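Local coordinates for mandelate racemase/muconate lactonizing enzyme family protein (Azoarcus sp., PDB 2QDE) that belongs to the mandelate racemase/muconate lactonizing enzyme family of the enolase superfamily and binds a barium ion in its barrel domain, at residues I194-N197 against G198-Y202; P223-A226 against W227-D230; S248-E251 against L252-L256; E181-R184 against A185-D188. All blocks are in the same frame, centred on the assembly; numbering follows the deposited sequence.

In the fold
Interactions 1, 2 and 3 sit on successive loops that follow strands 192-195, 220-221 and 243-245 of the barrel domain. Interaction 1 holds two of the four barium ligands, D195 and N197; E221 and D246, just before interactions 2 and 3, complete the protein's share. The side chains of A226 in interaction 2 and S248 in interaction 3 are each about 10 Å from the ion. Interactions 1 and 2 touch, with W200 N 3.1 Å from P223 O in a probable hydrogen bond. Interactions 2 and 3 meet where S248 OG lies 2.7 Å from A226 O. Interaction 4 ends helix 172-186, its centre 22 Å from that of interaction 1.

Interaction 1: residues I194-N197 against G198-Y202; sequences IDIN and GAWTY. With BA (barium ion), chain I.
I196 lies against one face of the W200 indole, four residues further on. Its CG2 methyl sits over the five-membered ring, 3.5 Å from the ring centroid and only 14° off the ring normal. This is a CH-pi contact. The CD1 methyl reaches the six-membered ring and lies 3.4 Å from W200 CH2. The isoleucine therefore spreads its two branches over both rings. CG2 is anti to the backbone N, while CG1 lies beside that N (chi1 -40°) and carries CD1 along the indole. The two side chains cross at about a right angle. A type I' beta turn from I196 to A199 brings them together. N197 and G198 both have positive phi in this turn. It is closed by a weak hydrogen bond from A199 N to I196 O, 3.3 Å long. The turn follows barrel strand 192-195, at the end of the strand where the metal site of the enolase superfamily lies. N197 OD1 binds the barium ion at 2.8 Å. D195 binds it through both carboxylate oxygens, OD2 being the nearer at 2.7 Å. D195 OD1 also accepts from N197 N at 3.0 Å, which makes an Asx turn. That N-H comes from above the carboxylate plane, 36° out of it. E221 and D246 complete the protein ligands, and K165 NZ hydrogen-bonds D195 OD2.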
loop_
_atom_site.group_PDB
_atom_site.type_symbol
_atom_site.label_atom_id
_atom_site.label_comp_id
_atom_site.label_asym_id
_atom_site.label_seq_id
_atom_site.Cartn_x
_atom_site.Cartn_y
_atom_site.Cartn_z
ATOM N N ILE A 194 4.598 -26.711 -18.629
ATOM C CA ILE A 194 4.070 -27.740 -17.739
ATOM C C ILE A 194 2.937 -27.247 -16.842
ATOM O O ILE A 194 2.831 -26.054 -16.554
ATOM C CB ILE A 194 5.185 -28.314 -16.842
ATOM C CG1 ILE A 194 5.818 -27.190 -16.012
ATOM C CG2 ILE A 194 6.238 -28.999 -17.702
ATOM C CD1 ILE A 194 6.846 -27.677 -15.007
ATOM N N ASP A 195 2.105 -28.184 -16.402
ATOM C CA ASP A 195 0.952 -27.897 -15.549
ATOM C C ASP A 195 1.122 -28.658 -14.232
ATOM O O ASP A 195 1.298 -29.873 -14.239
ATOM C CB ASP A 195 -0.317 -28.353 -16.265
ATOM C CG ASP A 195 -1.586 -27.891 -15.577
ATOM O OD1 ASP A 195 -1.516 -27.405 -14.430
ATOM O OD2 ASP A 195 -2.667 -28.034 -16.191
ATOM N N ILE A 196 1.070 -27.940 -13.113
ATOM C CA ILE A 196 1.254 -28.537 -11.790
ATOM C C ILE A 196 -0.059 -28.796 -11.055
ATOM O O ILE A 196 -0.093 -29.548 -10.082
ATOM C CB ILE A 196 2.128 -27.627 -10.895
ATOM C CG1 ILE A 196 3.273 -27.027 -11.717
ATOM C CG2 ILE A 196 2.701 -28.426 -9.740
ATOM C CD1 ILE A 196 4.191 -28.060 -12.354
ATOM N N ASN A 197 -1.134 -28.162 -11.512
ATOM C CA ASN A 197 -2.443 -28.329 -10.890
ATOM C C ASN A 197 -2.431 -27.930 -9.405
ATOM O O ASN A 197 -3.167 -28.497 -8.592
ATOM C CB ASN A 197 -2.939 -29.779 -11.042
ATOM C CG ASN A 197 -3.324 -30.124 -12.478
ATOM O OD1 ASN A 197 -4.133 -29.432 -13.105
ATOM N ND2 ASN A 197 -2.752 -31.202 -13.000
ATOM N N GLY A 198 -1.589 -26.958 -9.066
ATOM C CA GLY A 198 -1.507 -26.456 -7.704
ATOM C C GLY A 198 -1.041 -27.402 -6.613
ATOM O O GLY A 198 -1.352 -27.199 -5.435
ATOM N N ALA A 199 -0.262 -28.409 -6.986
ATOM C CA ALA A 199 0.216 -29.402 -6.028
ATOM C C ALA A 199 1.452 -29.033 -5.199
ATOM O O ALA A 199 1.844 -29.802 -4.315
ATOM C CB ALA A 199 0.474 -30.730 -6.760
ATOM N N TRP A 200 2.061 -27.873 -5.447
ATOM C CA TRP A 200 3.269 -27.513 -4.706
ATOM C C TRP A 200 3.175 -26.565 -3.513
ATOM O O TRP A 200 2.339 -25.663 -3.475
ATOM C CB TRP A 200 4.317 -26.934 -5.659
ATOM C CG TRP A 200 4.882 -27.919 -6.636
ATOM C CD1 TRP A 200 4.873 -29.282 -6.531
ATOM C CD2 TRP A 200 5.556 -27.613 -7.862
ATOM N NE1 TRP A 200 5.496 -29.841 -7.619
ATOM C CE2 TRP A 200 5.925 -28.840 -8.453
ATOM C CE3 TRP A 200 5.883 -26.420 -8.520
ATOM C CZ2 TRP A 200 6.607 -28.910 -9.675
ATOM C CZ3 TRP A 200 6.564 -26.487 -9.739
ATOM C CH2 TRP A 200 6.916 -27.726 -10.302
ATOM N N THR A 201 4.047 -26.789 -2.529
ATOM C CA THR A 201 4.129 -25.900 -1.378
ATOM C C THR A 201 5.101 -24.860 -1.949
ATOM O O THR A 201 5.766 -25.126 -2.956
ATOM C CB THR A 201 4.761 -26.585 -0.127
ATOM O OG1 THR A 201 6.095 -27.013 -0.429
ATOM C CG2 THR A 201 3.938 -27.801 0.299
ATOM N N TYR A 202 5.199 -23.690 -1.334
ATOM C CA TYR A 202 6.077 -22.661 -1.873
ATOM C C TYR A 202 7.523 -23.084 -2.162
ATOM O O TYR A 202 8.039 -22.825 -3.250
ATOM C CB TYR A 202 6.076 -21.441 -0.960
ATOM C CG TYR A 202 6.948 -20.338 -1.485
ATOM C CD1 TYR A 202 6.525 -19.525 -2.539
ATOM C CD2 TYR A 202 8.223 -20.135 -0.960
ATOM C CE1 TYR A 202 7.364 -18.527 -3.059
ATOM C CE2 TYR A 202 9.065 -19.154 -1.471
ATOM C CZ TYR A 202 8.633 -18.356 -2.514
ATOM O OH TYR A 202 9.486 -17.398 -2.999
HETATM BA BA BA I . -4.608 -27.030 -14.550
#

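Interaction 2: residues P223-A226 against W227-D230; sequences PLPA and WDLD
The W227 ring is folded back beside P225 by a chi1 of 53°, which places CG between the backbone N and the carbonyl carbon. The chi2 of -93° then turns a face of the indole to the proline. P225 CB lies over that face, offset toward the rim, 3.8 Å from the centroid of the five-membered ring. This is a CH-pi contact, 29° off the ring normal. The nearest ring atom is W227 NE1, 3.4 Å from P225 CB. The six-membered ring is touched too, as P225 CG comes within 4.1 Å of W227 CZ2. D228 CB lies above the same face, also toward the rim. The chain makes a type I beta turn from P225 to D228. D228 N donates to P225 O at 3.1 Å. D228 is also the centre of an inverse gamma turn, in which L229 N donates to W227 O at 2.9 Å. The D228 carboxylate caps the helix that follows, as its OD1 accepts from G231 N. Its other oxygen, OD2, lies 3.7 Å from L224 CD1. OD2 also bonds to N291 of a second subunit, and W227 stacks on H253 of a third subunit. Residues 223-228 lead from barrel strand 220-221 into helix 229-236. L224 packs on M232 of that helix, and L229 leans across to A257, I258 and K261 of helix 252-261.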
loop_
_atom_site.group_PDB
_atom_site.type_symbol
_atom_site.label_atom_id
_atom_site.label_comp_id
_atom_site.label_asym_id
_atom_site.label_seq_id
_atom_site.Cartn_x
_atom_site.Cartn_y
_atom_site.Cartn_z
ATOM N N PRO A 223 1.477 -23.489 -10.212
ATOM C CA PRO A 223 2.385 -24.263 -9.365
ATOM C C PRO A 223 1.893 -24.404 -7.921
ATOM O O PRO A 223 2.094 -25.444 -7.292
ATOM C CB PRO A 223 3.699 -23.483 -9.460
ATOM C CG PRO A 223 3.246 -22.083 -9.661
ATOM C CD PRO A 223 2.103 -22.224 -10.639
ATOM N N LEU A 224 1.232 -23.367 -7.413
ATOM C CA LEU A 224 0.743 -23.352 -6.034
ATOM C C LEU A 224 -0.780 -23.488 -5.935
ATOM O O LEU A 224 -1.488 -23.351 -6.930
ATOM C CB LEU A 224 1.199 -22.050 -5.358
ATOM C CG LEU A 224 2.707 -21.775 -5.436
ATOM C CD1 LEU A 224 3.006 -20.336 -5.029
ATOM C CD2 LEU A 224 3.449 -22.764 -4.536
ATOM N N PRO A 225 -1.300 -23.760 -4.725
ATOM C CA PRO A 225 -2.749 -23.909 -4.529
ATOM C C PRO A 225 -3.542 -22.724 -5.081
ATOM O O PRO A 225 -3.034 -21.601 -5.157
ATOM C CB PRO A 225 -2.880 -24.038 -3.011
ATOM C CG PRO A 225 -1.594 -24.708 -2.626
ATOM C CD PRO A 225 -0.580 -23.959 -3.455
ATOM N N ALA A 226 -4.788 -22.985 -5.463
ATOM C CA ALA A 226 -5.671 -21.963 -6.024
ATOM C C ALA A 226 -5.779 -20.700 -5.170
ATOM O O ALA A 226 -5.810 -19.589 -5.695
ATOM C CB ALA A 226 -7.065 -22.549 -6.245
ATOM N N TRP A 227 -5.838 -20.874 -3.855
ATOM C CA TRP A 227 -5.976 -19.744 -2.943
ATOM C C TRP A 227 -4.680 -18.998 -2.606
ATOM O O TRP A 227 -4.724 -17.884 -2.082
ATOM C CB TRP A 227 -6.613 -20.230 -1.640
ATOM C CG TRP A 227 -5.888 -21.402 -1.051
ATOM C CD1 TRP A 227 -6.168 -22.724 -1.252
ATOM C CD2 TRP A 227 -4.710 -21.359 -0.238
ATOM N NE1 TRP A 227 -5.231 -23.507 -0.616
ATOM C CE2 TRP A 227 -4.325 -22.694 0.013
ATOM C CE3 TRP A 227 -3.940 -20.320 0.302
ATOM C CZ2 TRP A 227 -3.201 -23.019 0.781
ATOM C CZ3 TRP A 227 -2.815 -20.647 1.070
ATOM C CH2 TRP A 227 -2.462 -21.983 1.299
ATOM N N ASP A 228 -3.534 -19.596 -2.901
ATOM C CA ASP A 228 -2.256 -18.973 -2.562
ATOM C C ASP A 228 -1.792 -17.881 -3.525
ATOM O O ASP A 228 -0.745 -18.014 -4.159
ATOM C CB ASP A 228 -1.180 -20.062 -2.440
ATOM C CG ASP A 228 0.089 -19.564 -1.767
ATOM O OD1 ASP A 228 0.050 -18.488 -1.126
ATOM O OD2 ASP A 228 1.120 -20.259 -1.870
ATOM N N LEU A 229 -2.556 -16.792 -3.612
ATOM C CA LEU A 229 -2.203 -15.692 -4.507
ATOM C C LEU A 229 -0.954 -14.951 -4.045
ATOM O O LEU A 229 -0.148 -14.514 -4.872
ATOM C CB LEU A 229 -3.373 -14.708 -4.658
ATOM C CG LEU A 229 -4.641 -15.287 -5.304
ATOM C CD1 LEU A 229 -5.669 -14.189 -5.531
ATOM C CD2 LEU A 229 -4.277 -15.943 -6.628
ATOM N N ASP A 230 -0.788 -14.804 -2.732
ATOM C CA ASP A 230 0.400 -14.131 -2.208
ATOM C C ASP A 230 1.617 -14.974 -2.588
ATOM O O ASP A 230 2.649 -14.442 -2.991
ATOM C CB ASP A 230 0.334 -13.979 -0.684
ATOM C CG ASP A 230 -0.787 -13.047 -0.236
ATOM O OD1 ASP A 230 -0.887 -11.931 -0.786
ATOM O OD2 ASP A 230 -1.567 -13.431 0.662
#

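Interaction 3: residues S248-E251 against L252-L256; sequences SAQE and LHDLL
E251 N donates to D254 OD2 in a short, nearly straight bond of 2.7 Å and 165°. The N-H meets the anti side of the carboxylate, 34° out of its plane. Q250 N adds a weak bond to the same oxygen. E251 is the N-cap residue of helix 252-261, and the aspartate three residues on reaches back to its backbone N. A bend at chi2 (-61°) brings the E251 carboxylate to both the Q250 amide and a water. Q250 NE2 donates to E251 OE2 at 2.8 Å, with the oxygen close to the amide plane. N101 ND2 also bonds OE2. The water bridges E251 OE1 and L252 N, giving to the first and accepting from the second. The E251 carboxylate thus reaches L252 N through water, whereas D254 holds the preceding backbone directly. The first helical turn is closed by L255 N to E251 O at 3.1 Å. Further out, H253 lies alongside E251, with its CE1 3.3 Å from E251 CB. H253 also packs on L289 of a fourth subunit. A249 CB meets L255 CD1 at 3.7 Å, and L255 continues onto W283 and L286 of helix 277-290. Two carboxylates lie near the start of one helix, where its dipole and the backbone N-H groups would probably favour their charged forms.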
loop_
_atom_site.group_PDB
_atom_site.type_symbol
_atom_site.label_atom_id
_atom_site.label_comp_id
_atom_site.label_asym_id
_atom_site.label_seq_id
_atom_site.Cartn_x
_atom_site.Cartn_y
_atom_site.Cartn_z
ATOM N N SER A 248 -6.602 -20.815 -9.763
ATOM C CA SER A 248 -6.726 -19.546 -9.049
ATOM C C SER A 248 -7.678 -18.574 -9.741
ATOM O O SER A 248 -8.300 -17.740 -9.083
ATOM C CB SER A 248 -5.360 -18.874 -8.892
ATOM O OG SER A 248 -4.518 -19.627 -8.039
ATOM N N ALA A 249 -7.787 -18.687 -11.065
ATOM C CA ALA A 249 -8.647 -17.811 -11.860
ATOM C C ALA A 249 -10.010 -18.428 -12.151
ATOM O O ALA A 249 -10.256 -18.925 -13.256
ATOM C CB ALA A 249 -7.958 -17.458 -13.169
ATOM N N GLN A 250 -10.901 -18.378 -11.169
ATOM C CA GLN A 250 -12.231 -18.946 -11.345
ATOM C C GLN A 250 -13.350 -17.903 -11.380
ATOM O O GLN A 250 -14.136 -17.849 -12.331
ATOM C CB GLN A 250 -12.500 -19.959 -10.231
ATOM C CG GLN A 250 -13.878 -20.580 -10.274
ATOM C CD GLN A 250 -14.115 -21.507 -9.105
ATOM O OE1 GLN A 250 -13.390 -22.489 -8.920
ATOM N NE2 GLN A 250 -15.125 -21.201 -8.304
ATOM N N GLU A 251 -13.424 -17.079 -10.344
ATOM C CA GLU A 251 -14.460 -16.056 -10.254
ATOM C C GLU A 251 -13.945 -14.682 -10.674
ATOM O O GLU A 251 -12.734 -14.440 -10.690
ATOM C CB GLU A 251 -14.989 -15.966 -8.818
ATOM C CG GLU A 251 -15.482 -17.286 -8.217
ATOM C CD GLU A 251 -16.650 -17.901 -8.979
ATOM O OE1 GLU A 251 -17.372 -17.161 -9.677
ATOM O OE2 GLU A 251 -16.854 -19.129 -8.863
ATOM N N LEU A 252 -14.869 -13.785 -11.005
ATOM C CA LEU A 252 -14.495 -12.439 -11.408
ATOM C C LEU A 252 -13.633 -11.786 -10.330
ATOM O O LEU A 252 -12.611 -11.186 -10.641
ATOM C CB LEU A 252 -15.739 -11.583 -11.662
ATOM C CG LEU A 252 -16.622 -11.960 -12.851
ATOM C CD1 LEU A 252 -17.725 -10.922 -12.983
ATOM C CD2 LEU A 252 -15.799 -12.021 -14.134
ATOM N N HIS A 253 -14.029 -11.915 -9.066
ATOM C CA HIS A 253 -13.235 -11.316 -8.002
ATOM C C HIS A 253 -11.861 -11.982 -7.850
ATOM O O HIS A 253 -10.920 -11.347 -7.362
ATOM C CB HIS A 253 -13.997 -11.304 -6.663
ATOM C CG HIS A 253 -14.402 -12.655 -6.163
ATOM N ND1 HIS A 253 -15.514 -13.320 -6.629
ATOM C CD2 HIS A 253 -13.854 -13.451 -5.215
ATOM C CE1 HIS A 253 -15.636 -14.468 -5.986
ATOM N NE2 HIS A 253 -14.641 -14.571 -5.123
ATOM N N ASP A 254 -11.731 -13.242 -8.276
ATOM C CA ASP A 254 -10.428 -13.914 -8.214
ATOM C C ASP A 254 -9.516 -13.197 -9.213
ATOM O O ASP A 254 -8.354 -12.905 -8.920
ATOM C CB ASP A 254 -10.513 -15.398 -8.624
ATOM C CG ASP A 254 -11.294 -16.253 -7.634
ATOM O OD1 ASP A 254 -11.241 -15.974 -6.415
ATOM O OD2 ASP A 254 -11.947 -17.225 -8.080
ATOM N N LEU A 255 -10.056 -12.927 -10.401
ATOM C CA LEU A 255 -9.302 -12.247 -11.447
ATOM C C LEU A 255 -8.870 -10.861 -10.972
ATOM O O LEU A 255 -7.763 -10.411 -11.271
ATOM C CB LEU A 255 -10.144 -12.139 -12.728
ATOM C CG LEU A 255 -10.114 -13.321 -13.714
ATOM C CD1 LEU A 255 -10.335 -14.639 -12.994
ATOM C CD2 LEU A 255 -11.193 -13.116 -14.775
ATOM N N LEU A 256 -9.749 -10.192 -10.229
ATOM C CA LEU A 256 -9.440 -8.866 -9.698
ATOM C C LEU A 256 -8.270 -8.981 -8.722
ATOM O O LEU A 256 -7.315 -8.210 -8.789
ATOM C CB LEU A 256 -10.656 -8.276 -8.977
ATOM C CG LEU A 256 -10.394 -6.971 -8.218
ATOM C CD1 LEU A 256 -9.848 -5.923 -9.169
ATOM C CD2 LEU A 256 -11.677 -6.490 -7.566
HETATM O O HOH W 1 -17.547 -14.709 -10.583
#

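Interaction 4: residues E181-R184 against A185-D188; sequences EVRR and AVGD
R183 reaches forward past the end of its helix to bind the carbonyl of G187. Helix 172-186 is the crossover helix of a beta-alpha-beta unit between barrel strands 164-167 and 192-195. The bond to CB points away from residues 185-188; CG is anti to the backbone N (chi1 175°). The side chain touches L192 of strand 192-195. Bends at chi2 and chi3 then bring an edge of the guanidinium to G187 O. NE donates to G187 O at 3.3 Å, from above the carbonyl plane. NH2 reaches the same oxygen at 2.9 Å and lies in the carbonyl plane. The grip is side-on, and one oxygen takes both N-H groups. NH2 also bonds V190 O, and NH1 bonds Y215 O, which fixes the rotation of the group. At the helix end, G187 N donates to R183 O at 2.9 Å. G187 leaves the helix with positive phi. On another side of the helix, R184 forms a weakly bonded salt bridge to E181. The shortest distance there is 3.3 Å, from R184 NE to E181 OE1, at the edge of the guanidinium.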
loop_
_atom_site.group_PDB
_atom_site.type_symbol
_atom_site.label_atom_id
_atom_site.label_comp_id
_atom_site.label_asym_id
_atom_site.label_seq_id
_atom_site.Cartn_x
_atom_site.Cartn_y
_atom_site.Cartn_z
ATOM N N GLU A 181 14.006 -34.789 -21.516
ATOM C CA GLU A 181 13.830 -35.602 -22.719
ATOM C C GLU A 181 12.951 -34.937 -23.782
ATOM O O GLU A 181 13.348 -34.823 -24.947
ATOM C CB GLU A 181 13.246 -36.969 -22.341
ATOM C CG GLU A 181 12.651 -37.740 -23.521
ATOM C CD GLU A 181 13.698 -38.241 -24.510
ATOM O OE1 GLU A 181 14.877 -37.823 -24.408
ATOM O OE2 GLU A 181 13.333 -39.050 -25.397
ATOM N N VAL A 182 11.759 -34.499 -23.392
ATOM C CA VAL A 182 10.859 -33.858 -24.342
ATOM C C VAL A 182 11.515 -32.651 -25.023
ATOM O O VAL A 182 11.412 -32.490 -26.245
ATOM C CB VAL A 182 9.551 -33.413 -23.658
ATOM C CG1 VAL A 182 8.626 -32.759 -24.674
ATOM C CG2 VAL A 182 8.868 -34.615 -23.022
ATOM N N ARG A 183 12.195 -31.812 -24.242
ATOM C CA ARG A 183 12.866 -30.628 -24.785
ATOM C C ARG A 183 13.914 -30.981 -25.838
ATOM O O ARG A 183 14.009 -30.317 -26.873
ATOM C CB ARG A 183 13.556 -29.840 -23.665
ATOM C CG ARG A 183 14.388 -28.640 -24.139
ATOM C CD ARG A 183 13.628 -27.329 -23.994
ATOM N NE ARG A 183 12.821 -27.024 -25.164
ATOM C CZ ARG A 183 11.849 -26.115 -25.201
ATOM N NH1 ARG A 183 11.539 -25.401 -24.124
ATOM N NH2 ARG A 183 11.185 -25.918 -26.330
ATOM N N ARG A 184 14.711 -32.011 -25.558
ATOM C CA ARG A 184 15.763 -32.440 -26.476
ATOM C C ARG A 184 15.173 -32.881 -27.806
ATOM O O ARG A 184 15.744 -32.632 -28.867
ATOM C CB ARG A 184 16.564 -33.604 -25.879
ATOM C CG ARG A 184 17.683 -34.110 -26.796
ATOM C CD ARG A 184 18.093 -35.543 -26.463
ATOM N NE ARG A 184 16.967 -36.473 -26.583
ATOM C CZ ARG A 184 16.376 -36.812 -27.730
ATOM N NH1 ARG A 184 16.801 -36.309 -28.885
ATOM N NH2 ARG A 184 15.343 -37.650 -27.724
ATOM N N ALA A 185 14.020 -33.533 -27.736
ATOM C CA ALA A 185 13.342 -34.029 -28.920
ATOM C C ALA A 185 12.719 -32.933 -29.779
ATOM O O ALA A 185 12.968 -32.871 -30.984
ATOM C CB ALA A 185 12.272 -35.042 -28.512
ATOM N N VAL A 186 11.921 -32.061 -29.167
ATOM C CA VAL A 186 11.246 -31.004 -29.912
ATOM C C VAL A 186 12.093 -29.779 -30.242
ATOM O O VAL A 186 11.702 -28.953 -31.071
ATOM C CB VAL A 186 9.971 -30.544 -29.166
ATOM C CG1 VAL A 186 9.057 -31.741 -28.914
ATOM C CG2 VAL A 186 10.345 -29.875 -27.848
ATOM N N GLY A 187 13.247 -29.641 -29.598
ATOM C CA GLY A 187 14.088 -28.489 -29.886
ATOM C C GLY A 187 13.735 -27.250 -29.079
ATOM O O GLY A 187 12.700 -27.204 -28.411
ATOM N N ASP A 188 14.591 -26.232 -29.156
ATOM C CA ASP A 188 14.387 -25.000 -28.400
ATOM C C ASP A 188 13.322 -24.052 -28.944
ATOM O O ASP A 188 12.877 -23.153 -28.221
ATOM C CB ASP A 188 15.695 -24.205 -28.284
ATOM C CG ASP A 188 16.867 -25.040 -27.795
ATOM O OD1 ASP A 188 16.687 -25.886 -26.890
ATOM O OD2 ASP A 188 17.989 -24.823 -28.314
#